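Esterase D (PDB 3DKR) probably hydrolyses carboxylic esters, as a member of the alpha/beta hydrolase superfamily. Local coordinates at residues His29-Ser34 / Pro136-Tyr141; Asp67-Gly72 / Pro163-Ala168; Ile76-Ser81 / Met108-Thr113; Gly130-Val135 / Ala168-Ala173. One frame throughout, in Å; residues are numbered along the deposited sequence.

How the interactions relate
Interactions 1, 2 and 4 all involve the helical pair 134-149 and 155-178, which joins strand 119-122 to strand 187-192, whereas interaction 3 ties together helices 74-89 and 101-113 beside the sheet. Interaction 2 is fully buried and runs on one side-chain amide, Q165, whose oxygen also receives the hydroxyl of Y31 from interaction 1. Interactions 1 and 3 are partly buried and depend on apolar groups laid over aromatic rings. Interaction 4 lies at the surface and is purely polar, a histidine held by carboxylates. F172 of 168-173 packs against both W78 and K109, so interaction 4 continues into interaction 3.

Interaction 1: residues His29-Ser34 / Pro136-Tyr141; sequences HAYTGS and PGFLKY. With ACT (acetate ion), chain B.
T32 meets two aromatic rings of helix 134-149, F138 through its methyl and Y141 through its CB, and here the packing is tight. The methyl CG2 comes 3.3 Å from CD1 of F138, while CB sits over the middle of the Y141 ring in a CH-pi contact, 3.9 Å from the ring centroid and only 6° off the normal. The OG1 of T32 takes the position between backbone N and carbonyl carbon (chi1 78°), which turns it back to donate to Y31 O at 2.6 Å and leaves CG2 to meet the phenylalanine. Y31 adds a second ring beside F138, the planes inclined at 45° and the centroids 5.8 Å apart; its hydroxyl is bonded to Q165 of helix 155-178. All this hangs on a type II turn from A30 to G33, closed by the bond from G33 N to A30 O, in the loop that follows strand 23-28. In alpha/beta hydrolases this loop commonly supplies an oxyanion-hole amide; consistent with this, Y31 N donates to an acetate oxygen, probably from the crystallisation liquor, at 2.8 Å. The same acetate is also bonded to the amides of S101 and L102 and to H226, three residues at the predicted catalytic centre. The other flank of the contact is looser. T32 O comes near the CE1 side of the Y141 ring, and beyond it a water bridges the two segments, donating to G33 O at 2.8 Å and lying 2.9 Å from Y141 OH, so that loop and helix are joined on this side through solvent.

Interaction 2: residues Asp67-Gly72 / Pro163-Ala168; sequences DILTKG and PGQLAA
Q165 belongs to helix 155-178, which with helix 134-149 is inserted between sheet strands 119-122 and 187-192, an arrangement consistent with the cap (lid) of alpha/beta hydrolases; its side chain extends to I68 and L69 of the short helix 66-71. With CG anti to the backbone N (chi1 -174°) and the chain stretched out beyond it, the amide is carried across to the other helix. NE2 donates to I68 O at 3.0 Å, nearly straight at 162°, the acceptor lying in the plane of the amide but the donor tilted from the carbonyl plane. G72 O stands just as near to NE2, yet its angle is poor and it does not count as a second bond. On the opposite branch OE1 rests 3.4 Å from the methyl CD2 of L69 and 3.6 Å from CG2 of I68, and it accepts the hydroxyl of Y31. W77 packs against the same side chain. A leucine here would probably leave I68 O without its amide donor and the Y31 hydroxyl without its acceptor, both within a buried setting. Because one branch must give a hydrogen and the other receive one, the two partners fix which way round the amide is turned.

Interaction 3: residues Ile76-Ser81 / Met108-Thr113; sequences IWWAES and MKALET
The helices carrying W78 and K109 cross at -62°, with their axes 11.0 Å apart, too wide for backbones to touch and wide enough for an indole between them. W78 fills that space: its CG is anti to the backbone N (chi1 171°), which sends the ring out toward the other helix. K109 lies across one face, CD centred over the six-membered ring in a CH-pi contact 3.6 Å from its centroid. Farther along, the chain bends at its last torsion, and NZ ends 5.5 Å from the centroid of the five-membered ring, at most a weak cation-pi attraction. Helix 74-89 leads into strand 94-99, and helix 101-113 leaves that strand behind the predicted nucleophile, so the ring links the helices before and after the nucleophile strand of the alpha/beta hydrolase fold. Replacing the tryptophan by an alanine would probably open a gap between these helices and leave the aliphatic chain of K109 without a ring to lie on. F172 of helix 155-178 packs on both residues. At the far rim T113 OG1 meets the ring edge 3.5 Å from CZ2; it is held there by donating to K109 O at 2.8 Å, from above the carbonyl plane.

Interaction 4: residues Gly130-Val135 / Ala168-Ala173; sequences GKHHLV and AIDQFA. With ACT (acetate ion), chain C.
The imidazole of H132 makes its bonds at the edge, with D170 at one nitrogen and an acetate ion at the other, both near the ring plane; the L134 methyl CD1 stands above one face, offset toward the rim, and I127 also packs on the side chain. NE2 donates to D170 OD1 at 2.7 Å with an angle of 156°, using the syn lone pair of that oxygen. The carboxylate is turned 33° from the ring, so the two flat groups meet edge on but twisted. ND1 donates to the acetate OXT, also at 2.7 Å, and more directly in line. CG is set between the backbone N and the carbonyl carbon (chi1 42°), and this turn of the side chain puts ND1 where it can share that oxygen with L134 N, 2.8 Å from OXT. V135 N takes the other acetate oxygen, O, at 2.8 Å. The ion, probably from the crystallisation liquor, thus sits at the amino end of helix 134-149. Carboxylates at both nitrogens are consistent with a positively charged ring. Backbone bonds of K131 with D199 and H133 with L197 tie the loop to the chain that follows strand 187-192. V135 packs on L162 and L166 of helix 155-178, whose residues I169 and F172 lean on I105 of helix 101-113 and on P74 of helix 74-89.

Interaction 1: residues His29-Ser34 / Pro136-Tyr141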
loop_
_atom_site.group_PDB
_atom_site.type_symbol
_atom_site.label_atom_id
_atom_site.label_comp_id
_atom_site.label_asym_id
_atom_site.label_seq_id
_atom_site.Cartn_x
_atom_site.Cartn_y
_atom_site.Cartn_z
ATOM N N HIS A 29 -0.370 -2.064 3.435
ATOM C CA HIS A 29 -0.320 -3.258 2.593
ATOM C C HIS A 29 -1.323 -3.287 1.425
ATOM O O HIS A 29 -2.030 -2.310 1.173
ATOM C CB HIS A 29 -0.366 -4.532 3.462
ATOM C CG HIS A 29 -1.666 -4.799 4.166
ATOM N ND1 HIS A 29 -2.788 -5.288 3.515
ATOM C CD2 HIS A 29 -1.979 -4.769 5.485
ATOM C CE1 HIS A 29 -3.742 -5.507 4.405
ATOM N NE2 HIS A 29 -3.281 -5.197 5.607
ATOM N N ALA A 30 -1.343 -4.423 0.723
ATOM C CA ALA A 30 -2.171 -4.610 -0.477
ATOM C C ALA A 30 -3.573 -5.116 -0.179
ATOM O O ALA A 30 -3.823 -5.728 0.857
ATOM C CB ALA A 30 -1.486 -5.586 -1.410
ATOM N N TYR A 31 -4.477 -4.882 -1.129
ATOM C CA TYR A 31 -5.811 -5.477 -1.084
ATOM C C TYR A 31 -5.655 -7.001 -1.225
ATOM O O TYR A 31 -4.959 -7.476 -2.116
ATOM C CB TYR A 31 -6.629 -4.932 -2.232
ATOM C CG TYR A 31 -8.079 -5.342 -2.275
ATOM C CD1 TYR A 31 -8.915 -5.135 -1.192
ATOM C CD2 TYR A 31 -8.626 -5.853 -3.444
ATOM C CE1 TYR A 31 -10.261 -5.484 -1.249
ATOM C CE2 TYR A 31 -9.965 -6.195 -3.517
ATOM C CZ TYR A 31 -10.780 -6.001 -2.427
ATOM O OH TYR A 31 -12.127 -6.330 -2.506
ATOM N N THR A 32 -6.328 -7.721 -0.326
ATOM C CA THR A 32 -6.165 -9.165 -0.082
ATOM C C THR A 32 -4.818 -9.530 0.546
ATOM O O THR A 32 -4.565 -10.703 0.856
ATOM C CB THR A 32 -6.395 -10.056 -1.335
ATOM O OG1 THR A 32 -5.254 -10.032 -2.214
ATOM C CG2 THR A 32 -7.659 -9.654 -2.068
ATOM N N GLY A 33 -3.957 -8.537 0.760
ATOM C CA GLY A 33 -2.660 -8.778 1.378
ATOM C C GLY A 33 -2.722 -8.734 2.883
ATOM O O GLY A 33 -3.768 -8.988 3.505
ATOM N N SER A 34 -1.594 -8.354 3.488
ATOM C CA SER A 34 -1.460 -8.354 4.938
ATOM C C SER A 34 -0.097 -7.772 5.264
ATOM O O SER A 34 0.674 -7.432 4.323
ATOM C CB SER A 34 -1.541 -9.778 5.493
ATOM O OG SER A 34 -0.311 -10.464 5.317
ATOM N N PRO A 136 -10.008 -11.552 -11.058
ATOM C CA PRO A 136 -9.413 -12.892 -11.113
ATOM C C PRO A 136 -8.417 -13.138 -9.978
ATOM O O PRO A 136 -8.386 -14.235 -9.403
ATOM C CB PRO A 136 -8.722 -12.918 -12.480
ATOM C CG PRO A 136 -9.394 -11.857 -13.257
ATOM C CD PRO A 136 -9.718 -10.782 -12.277
ATOM N N GLY A 137 -7.642 -12.111 -9.642
ATOM C CA GLY A 137 -6.726 -12.200 -8.511
ATOM C C GLY A 137 -7.431 -12.543 -7.207
ATOM O O GLY A 137 -6.973 -13.404 -6.453
ATOM N N PHE A 138 -8.548 -11.870 -6.933
ATOM C CA PHE A 138 -9.291 -12.100 -5.693
ATOM C C PHE A 138 -9.845 -13.518 -5.690
ATOM O O PHE A 138 -9.709 -14.235 -4.710
ATOM C CB PHE A 138 -10.434 -11.089 -5.517
ATOM C CG PHE A 138 -11.007 -11.066 -4.128
ATOM C CD1 PHE A 138 -10.749 -10.002 -3.268
ATOM C CD2 PHE A 138 -11.796 -12.120 -3.655
ATOM C CE1 PHE A 138 -11.273 -9.986 -1.988
ATOM C CE2 PHE A 138 -12.308 -12.103 -2.368
ATOM C CZ PHE A 138 -12.050 -11.035 -1.536
ATOM N N LEU A 139 -10.460 -13.920 -6.801
ATOM C CA LEU A 139 -11.025 -15.267 -6.895
ATOM C C LEU A 139 -9.951 -16.338 -6.666
ATOM O O LEU A 139 -10.195 -17.325 -5.969
ATOM C CB LEU A 139 -11.753 -15.469 -8.238
ATOM C CG LEU A 139 -13.021 -14.623 -8.402
ATOM C CD1 LEU A 139 -13.458 -14.499 -9.881
ATOM C CD2 LEU A 139 -14.149 -15.184 -7.552
ATOM N N LYS A 140 -8.757 -16.120 -7.214
ATOM C CA LYS A 140 -7.663 -17.093 -7.093
ATOM C C LYS A 140 -7.108 -17.112 -5.667
ATOM O O LYS A 140 -6.783 -18.166 -5.128
ATOM C CB LYS A 140 -6.557 -16.782 -8.093
ATOM C CG LYS A 140 -6.933 -17.097 -9.524
ATOM N N TYR A 141 -6.994 -15.934 -5.070
ATOM C CA TYR A 141 -6.619 -15.802 -3.666
ATOM C C TYR A 141 -7.566 -16.607 -2.787
ATOM O O TYR A 141 -7.121 -17.420 -1.979
ATOM C CB TYR A 141 -6.655 -14.319 -3.263
ATOM C CG TYR A 141 -6.608 -14.069 -1.768
ATOM C CD1 TYR A 141 -5.403 -14.090 -1.088
ATOM C CD2 TYR A 141 -7.764 -13.790 -1.043
ATOM C CE1 TYR A 141 -5.347 -13.845 0.268
ATOM C CE2 TYR A 141 -7.712 -13.551 0.335
ATOM C CZ TYR A 141 -6.500 -13.577 0.979
ATOM O OH TYR A 141 -6.414 -13.348 2.339
HETATM C C ACT B . -2.669 -4.024 -4.023
HETATM O O ACT B . -3.360 -3.364 -3.190
HETATM O OXT ACT B . -1.459 -3.708 -4.204
HETATM C CH3 ACT B . -3.257 -5.177 -4.789
HETATM O O HOH W 1 -5.792 -10.856 3.728
#

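Interaction 2: residues Asp67-Gly72 / Pro163-Ala168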
loop_
_atom_site.group_PDB
_atom_site.type_symbol
_atom_site.label_atom_id
_atom_site.label_comp_id
_atom_site.label_asym_id
_atom_site.label_seq_id
_atom_site.Cartn_x
_atom_site.Cartn_y
_atom_site.Cartn_z
ATOM N N ASP A 67 -14.346 -12.040 4.816
ATOM C CA ASP A 67 -14.122 -10.999 5.827
ATOM C C ASP A 67 -13.596 -9.704 5.213
ATOM O O ASP A 67 -13.909 -8.609 5.711
ATOM C CB ASP A 67 -13.137 -11.460 6.887
ATOM C CG ASP A 67 -13.727 -12.498 7.836
ATOM O OD1 ASP A 67 -14.969 -12.712 7.840
ATOM O OD2 ASP A 67 -12.926 -13.078 8.595
ATOM N N ILE A 68 -12.812 -9.827 4.150
ATOM C CA ILE A 68 -12.287 -8.636 3.447
ATOM C C ILE A 68 -13.449 -7.821 2.934
ATOM O O ILE A 68 -13.476 -6.583 3.037
ATOM C CB ILE A 68 -11.364 -9.025 2.262
ATOM C CG1 ILE A 68 -10.089 -9.709 2.782
ATOM C CG2 ILE A 68 -11.030 -7.794 1.415
ATOM C CD1 ILE A 68 -9.309 -10.484 1.746
ATOM N N LEU A 69 -14.441 -8.537 2.395
ATOM C CA LEU A 69 -15.576 -7.925 1.731
ATOM C C LEU A 69 -16.654 -7.462 2.692
ATOM O O LEU A 69 -17.390 -6.529 2.375
ATOM C CB LEU A 69 -16.193 -8.928 0.755
ATOM C CG LEU A 69 -15.279 -9.393 -0.379
ATOM C CD1 LEU A 69 -15.828 -10.617 -1.091
ATOM C CD2 LEU A 69 -15.074 -8.262 -1.383
ATOM N N THR A 70 -16.779 -8.124 3.843
ATOM C CA THR A 70 -17.877 -7.808 4.778
ATOM C C THR A 70 -17.463 -7.057 6.047
ATOM O O THR A 70 -18.318 -6.448 6.703
ATOM C CB THR A 70 -18.622 -9.081 5.228
ATOM O OG1 THR A 70 -17.776 -9.864 6.069
ATOM C CG2 THR A 70 -19.082 -9.896 4.022
ATOM N N LYS A 71 -16.176 -7.104 6.399
ATOM C CA LYS A 71 -15.685 -6.470 7.628
ATOM C C LYS A 71 -14.663 -5.355 7.385
ATOM O O LYS A 71 -14.197 -4.731 8.336
ATOM C CB LYS A 71 -15.112 -7.518 8.587
ATOM C CG LYS A 71 -16.123 -8.583 8.985
ATOM C CD LYS A 71 -15.610 -9.462 10.102
ATOM C CE LYS A 71 -16.549 -10.640 10.344
ATOM N NZ LYS A 71 -17.991 -10.247 10.325
ATOM N N GLY A 72 -14.319 -5.095 6.127
ATOM C CA GLY A 72 -13.449 -3.966 5.800
ATOM C C GLY A 72 -14.096 -3.115 4.732
ATOM O O GLY A 72 -14.956 -3.585 3.993
ATOM N N PRO A 163 -17.706 -6.798 -6.686
ATOM C CA PRO A 163 -17.871 -5.610 -7.529
ATOM C C PRO A 163 -18.183 -4.348 -6.729
ATOM O O PRO A 163 -17.664 -3.267 -7.036
ATOM C CB PRO A 163 -19.037 -5.997 -8.452
ATOM C CG PRO A 163 -18.977 -7.464 -8.509
ATOM C CD PRO A 163 -18.618 -7.879 -7.110
ATOM N N GLY A 164 -19.002 -4.488 -5.692
ATOM C CA GLY A 164 -19.407 -3.355 -4.879
ATOM C C GLY A 164 -18.242 -2.793 -4.074
ATOM O O GLY A 164 -18.117 -1.574 -3.937
ATOM N N GLN A 165 -17.388 -3.672 -3.551
ATOM C CA GLN A 165 -16.225 -3.192 -2.794
ATOM C C GLN A 165 -15.196 -2.560 -3.720
ATOM O O GLN A 165 -14.630 -1.526 -3.375
ATOM C CB GLN A 165 -15.577 -4.265 -1.929
ATOM C CG GLN A 165 -14.476 -3.684 -1.044
ATOM C CD GLN A 165 -14.046 -4.653 0.023
ATOM O OE1 GLN A 165 -13.332 -5.597 -0.259
ATOM N NE2 GLN A 165 -14.522 -4.442 1.251
ATOM N N LEU A 166 -14.946 -3.160 -4.884
ATOM C CA LEU A 166 -14.049 -2.526 -5.855
ATOM C C LEU A 166 -14.584 -1.153 -6.243
ATOM O O LEU A 166 -13.812 -0.199 -6.375
ATOM C CB LEU A 166 -13.838 -3.394 -7.097
ATOM C CG LEU A 166 -12.945 -4.608 -6.852
ATOM C CD1 LEU A 166 -12.864 -5.503 -8.086
ATOM C CD2 LEU A 166 -11.530 -4.201 -6.400
ATOM N N ALA A 167 -15.901 -1.040 -6.418
ATOM C CA ALA A 167 -16.511 0.262 -6.720
ATOM C C ALA A 167 -16.228 1.249 -5.595
ATOM O O ALA A 167 -15.915 2.404 -5.854
ATOM C CB ALA A 167 -18.026 0.114 -6.917
ATOM N N ALA A 168 -16.326 0.796 -4.347
ATOM C CA ALA A 168 -16.086 1.658 -3.195
ATOM C C ALA A 168 -14.637 2.139 -3.171
ATOM O O ALA A 168 -14.359 3.303 -2.872
ATOM C CB ALA A 168 -16.399 0.919 -1.909
#

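Interaction 3: residues Ile76-Ser81 / Met108-Thr113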
loop_
_atom_site.group_PDB
_atom_site.type_symbol
_atom_site.label_atom_id
_atom_site.label_comp_id
_atom_site.label_asym_id
_atom_site.label_seq_id
_atom_site.Cartn_x
_atom_site.Cartn_y
_atom_site.Cartn_z
ATOM N N ILE A 76 -12.972 2.525 6.745
ATOM C CA ILE A 76 -12.285 1.875 7.884
ATOM C C ILE A 76 -10.772 1.880 7.659
ATOM O O ILE A 76 -9.991 2.230 8.558
ATOM C CB ILE A 76 -12.797 0.430 8.109
ATOM C CG1 ILE A 76 -14.256 0.461 8.566
ATOM C CG2 ILE A 76 -11.925 -0.310 9.110
ATOM C CD1 ILE A 76 -14.949 -0.895 8.580
ATOM N N TRP A 77 -10.361 1.501 6.453
ATOM C CA TRP A 77 -8.935 1.384 6.143
ATOM C C TRP A 77 -8.270 2.754 6.170
ATOM O O TRP A 77 -7.098 2.876 6.559
ATOM C CB TRP A 77 -8.716 0.704 4.789
ATOM C CG TRP A 77 -9.339 -0.657 4.741
ATOM C CD1 TRP A 77 -9.477 -1.528 5.779
ATOM C CD2 TRP A 77 -9.870 -1.313 3.585
ATOM N NE1 TRP A 77 -10.080 -2.692 5.345
ATOM C CE2 TRP A 77 -10.343 -2.579 4.003
ATOM C CE3 TRP A 77 -10.021 -0.947 2.240
ATOM C CZ2 TRP A 77 -10.946 -3.479 3.117
ATOM C CZ3 TRP A 77 -10.619 -1.854 1.362
ATOM C CH2 TRP A 77 -11.067 -3.100 1.807
ATOM N N TRP A 78 -9.004 3.784 5.772
ATOM C CA TRP A 78 -8.480 5.150 5.881
ATOM C C TRP A 78 -8.294 5.549 7.349
ATOM O O TRP A 78 -7.250 6.087 7.728
ATOM C CB TRP A 78 -9.385 6.135 5.136
ATOM C CG TRP A 78 -9.072 7.596 5.342
ATOM C CD1 TRP A 78 -9.957 8.568 5.677
ATOM C CD2 TRP A 78 -7.793 8.249 5.206
ATOM N NE1 TRP A 78 -9.331 9.788 5.760
ATOM C CE2 TRP A 78 -7.999 9.622 5.483
ATOM C CE3 TRP A 78 -6.508 7.814 4.885
ATOM C CZ2 TRP A 78 -6.965 10.560 5.444
ATOM C CZ3 TRP A 78 -5.462 8.762 4.847
ATOM C CH2 TRP A 78 -5.706 10.110 5.132
ATOM N N ALA A 79 -9.283 5.280 8.193
ATOM C CA ALA A 79 -9.114 5.552 9.631
ATOM C C ALA A 79 -7.900 4.788 10.201
ATOM O O ALA A 79 -7.147 5.308 11.030
ATOM C CB ALA A 79 -10.374 5.155 10.403
ATOM N N GLU A 80 -7.718 3.551 9.763
ATOM C CA GLU A 80 -6.610 2.726 10.258
ATOM C C GLU A 80 -5.262 3.295 9.802
ATOM O O GLU A 80 -4.294 3.322 10.566
ATOM C CB GLU A 80 -6.791 1.265 9.831
ATOM C CG GLU A 80 -7.968 0.626 10.580
ATOM C CD GLU A 80 -8.413 -0.757 10.090
ATOM O OE1 GLU A 80 -8.161 -1.141 8.929
ATOM O OE2 GLU A 80 -9.027 -1.489 10.912
ATOM N N SER A 81 -5.212 3.763 8.564
ATOM C CA SER A 81 -3.981 4.355 8.017
ATOM C C SER A 81 -3.644 5.642 8.747
ATOM O O SER A 81 -2.479 5.896 9.087
ATOM C CB SER A 81 -4.150 4.664 6.529
ATOM O OG SER A 81 -4.454 3.508 5.760
ATOM N N MET A 108 -1.121 8.430 -0.146
ATOM C CA MET A 108 -1.261 9.693 -0.862
ATOM C C MET A 108 -2.261 10.590 -0.146
ATOM O O MET A 108 -2.025 11.798 -0.037
ATOM C CB MET A 108 -1.628 9.468 -2.324
ATOM C CG MET A 108 -0.539 8.770 -3.140
ATOM S SD MET A 108 1.133 9.482 -3.004
ATOM C CE MET A 108 0.794 11.217 -3.346
ATOM N N LYS A 109 -3.365 10.039 0.356
ATOM C CA LYS A 109 -4.339 10.867 1.065
ATOM C C LYS A 109 -3.726 11.423 2.360
ATOM O O LYS A 109 -4.026 12.549 2.769
ATOM C CB LYS A 109 -5.638 10.116 1.352
ATOM C CG LYS A 109 -6.791 11.029 1.719
ATOM C CD LYS A 109 -8.065 10.249 1.972
ATOM C CE LYS A 109 -9.242 11.166 2.285
ATOM N NZ LYS A 109 -9.799 11.837 1.072
ATOM N N ALA A 110 -2.844 10.638 2.981
ATOM C CA ALA A 110 -2.079 11.103 4.138
ATOM C C ALA A 110 -1.208 12.308 3.789
ATOM O O ALA A 110 -1.236 13.328 4.489
ATOM C CB ALA A 110 -1.228 9.959 4.692
ATOM N N LEU A 111 -0.453 12.214 2.695
ATOM C CA LEU A 111 0.379 13.350 2.264
ATOM C C LEU A 111 -0.489 14.596 2.007
ATOM O O LEU A 111 -0.095 15.728 2.338
ATOM C CB LEU A 111 1.211 13.004 1.031
ATOM C CG LEU A 111 2.273 11.923 1.239
ATOM C CD1 LEU A 111 2.987 11.608 -0.065
ATOM C CD2 LEU A 111 3.264 12.330 2.314
ATOM N N GLU A 112 -1.659 14.383 1.417
ATOM C CA GLU A 112 -2.574 15.483 1.089
ATOM C C GLU A 112 -3.201 16.154 2.316
ATOM O O GLU A 112 -3.458 17.360 2.297
ATOM C CB GLU A 112 -3.724 14.962 0.226
ATOM C CG GLU A 112 -3.340 14.480 -1.164
ATOM C CD GLU A 112 -4.455 13.685 -1.887
ATOM O OE1 GLU A 112 -5.495 13.358 -1.265
ATOM O OE2 GLU A 112 -4.269 13.421 -3.106
ATOM N N THR A 113 -3.543 15.371 3.338
ATOM C CA THR A 113 -4.484 15.851 4.372
ATOM C C THR A 113 -4.049 15.741 5.838
ATOM O O THR A 113 -4.708 16.330 6.707
ATOM C CB THR A 113 -5.858 15.144 4.242
ATOM O OG1 THR A 113 -5.742 13.778 4.637
ATOM C CG2 THR A 113 -6.394 15.232 2.813
#

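Interaction 4: residues Gly130-Val135 / Ala168-Ala173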
loop_
_atom_site.group_PDB
_atom_site.type_symbol
_atom_site.label_atom_id
_atom_site.label_comp_id
_atom_site.label_asym_id
_atom_site.label_seq_id
_atom_site.Cartn_x
_atom_site.Cartn_y
_atom_site.Cartn_z
ATOM N N GLY A 130 -11.767 1.103 -13.935
ATOM C CA GLY A 130 -11.449 0.625 -15.268
ATOM C C GLY A 130 -10.001 0.252 -15.505
ATOM O O GLY A 130 -9.656 -0.188 -16.607
ATOM N N LYS A 131 -9.160 0.391 -14.474
ATOM C CA LYS A 131 -7.703 0.272 -14.622
ATOM C C LYS A 131 -7.080 -0.851 -13.798
ATOM O O LYS A 131 -5.900 -0.777 -13.418
ATOM C CB LYS A 131 -7.067 1.598 -14.224
ATOM C CG LYS A 131 -7.659 2.802 -14.937
ATOM C CD LYS A 131 -7.395 2.741 -16.410
ATOM C CE LYS A 131 -7.655 4.081 -17.109
ATOM N NZ LYS A 131 -7.214 4.029 -18.527
ATOM N N HIS A 132 -7.871 -1.879 -13.509
ATOM C CA HIS A 132 -7.388 -3.007 -12.732
ATOM C C HIS A 132 -7.960 -4.342 -13.175
ATOM O O HIS A 132 -9.057 -4.427 -13.748
ATOM C CB HIS A 132 -7.615 -2.796 -11.221
ATOM C CG HIS A 132 -8.943 -2.209 -10.857
ATOM N ND1 HIS A 132 -10.108 -2.948 -10.829
ATOM C CD2 HIS A 132 -9.281 -0.959 -10.463
ATOM C CE1 HIS A 132 -11.108 -2.172 -10.444
ATOM N NE2 HIS A 132 -10.632 -0.960 -10.213
ATOM N N HIS A 133 -7.174 -5.381 -12.920
ATOM C CA HIS A 133 -7.579 -6.769 -13.084
ATOM C C HIS A 133 -7.483 -7.447 -11.713
ATOM O O HIS A 133 -6.672 -8.349 -11.527
ATOM C CB HIS A 133 -6.647 -7.471 -14.070
ATOM C CG HIS A 133 -6.746 -6.967 -15.474
ATOM N ND1 HIS A 133 -6.265 -5.737 -15.860
ATOM C CD2 HIS A 133 -7.230 -7.550 -16.597
ATOM C CE1 HIS A 133 -6.469 -5.573 -17.158
ATOM N NE2 HIS A 133 -7.058 -6.657 -17.627
ATOM N N LEU A 134 -8.302 -6.997 -10.763
ATOM C CA LEU A 134 -8.275 -7.509 -9.387
ATOM C C LEU A 134 -9.266 -8.642 -9.144
ATOM O O LEU A 134 -9.157 -9.353 -8.137
ATOM C CB LEU A 134 -8.541 -6.375 -8.396
ATOM C CG LEU A 134 -7.325 -5.473 -8.207
ATOM C CD1 LEU A 134 -7.771 -4.174 -7.559
ATOM C CD2 LEU A 134 -6.238 -6.146 -7.350
ATOM N N VAL A 135 -10.229 -8.825 -10.048
ATOM C CA VAL A 135 -11.262 -9.832 -9.815
ATOM C C VAL A 135 -10.706 -11.249 -9.956
ATOM O O VAL A 135 -10.894 -12.067 -9.062
ATOM C CB VAL A 135 -12.504 -9.634 -10.700
ATOM C CG1 VAL A 135 -13.421 -10.836 -10.582
ATOM C CG2 VAL A 135 -13.246 -8.361 -10.283
ATOM N N ALA A 168 -16.326 0.796 -4.347
ATOM C CA ALA A 168 -16.086 1.658 -3.195
ATOM C C ALA A 168 -14.637 2.139 -3.171
ATOM O O ALA A 168 -14.359 3.303 -2.872
ATOM C CB ALA A 168 -16.399 0.919 -1.909
ATOM N N ILE A 169 -13.722 1.221 -3.448
ATOM C CA ILE A 169 -12.297 1.570 -3.534
ATOM C C ILE A 169 -12.031 2.568 -4.654
ATOM O O ILE A 169 -11.389 3.614 -4.446
ATOM C CB ILE A 169 -11.419 0.321 -3.722
ATOM C CG1 ILE A 169 -11.546 -0.598 -2.510
ATOM C CG2 ILE A 169 -9.958 0.731 -3.902
ATOM C CD1 ILE A 169 -10.997 -2.012 -2.755
ATOM N N ASP A 170 -12.541 2.254 -5.849
ATOM C CA ASP A 170 -12.447 3.161 -6.999
ATOM C C ASP A 170 -12.910 4.577 -6.592
ATOM O O ASP A 170 -12.227 5.582 -6.815
ATOM C CB ASP A 170 -13.365 2.681 -8.144
ATOM C CG ASP A 170 -12.841 1.455 -8.903
ATOM O OD1 ASP A 170 -11.650 1.101 -8.813
ATOM O OD2 ASP A 170 -13.683 0.854 -9.632
ATOM N N GLN A 171 -14.081 4.646 -5.972
ATOM C CA GLN A 171 -14.694 5.924 -5.619
ATOM C C GLN A 171 -13.794 6.713 -4.657
ATOM O O GLN A 171 -13.498 7.894 -4.861
ATOM C CB GLN A 171 -16.082 5.670 -5.022
ATOM C CG GLN A 171 -16.765 6.903 -4.463
ATOM C CD GLN A 171 -18.220 6.643 -4.065
ATOM O OE1 GLN A 171 -18.779 5.571 -4.343
ATOM N NE2 GLN A 171 -18.836 7.625 -3.415
ATOM N N PHE A 172 -13.343 6.044 -3.604
ATOM C CA PHE A 172 -12.474 6.682 -2.608
ATOM C C PHE A 172 -11.207 7.175 -3.284
ATOM O O PHE A 172 -10.707 8.279 -3.020
ATOM C CB PHE A 172 -12.130 5.656 -1.529
ATOM C CG PHE A 172 -11.421 6.246 -0.341
ATOM C CD1 PHE A 172 -12.105 6.564 0.819
ATOM C CD2 PHE A 172 -10.067 6.492 -0.391
ATOM C CE1 PHE A 172 -11.440 7.126 1.903
ATOM C CE2 PHE A 172 -9.407 7.031 0.698
ATOM C CZ PHE A 172 -10.089 7.350 1.827
ATOM N N ALA A 173 -10.674 6.339 -4.165
ATOM C CA ALA A 173 -9.448 6.662 -4.895
ATOM C C ALA A 173 -9.609 7.863 -5.845
ATOM O O ALA A 173 -8.676 8.661 -6.012
ATOM C CB ALA A 173 -8.946 5.426 -5.664
HETATM C C ACT C . -11.170 -6.161 -12.280
HETATM O O ACT C . -10.924 -7.379 -12.379
HETATM O OXT ACT C . -10.602 -5.559 -11.342
HETATM C CH3 ACT C . -12.114 -5.463 -13.215
#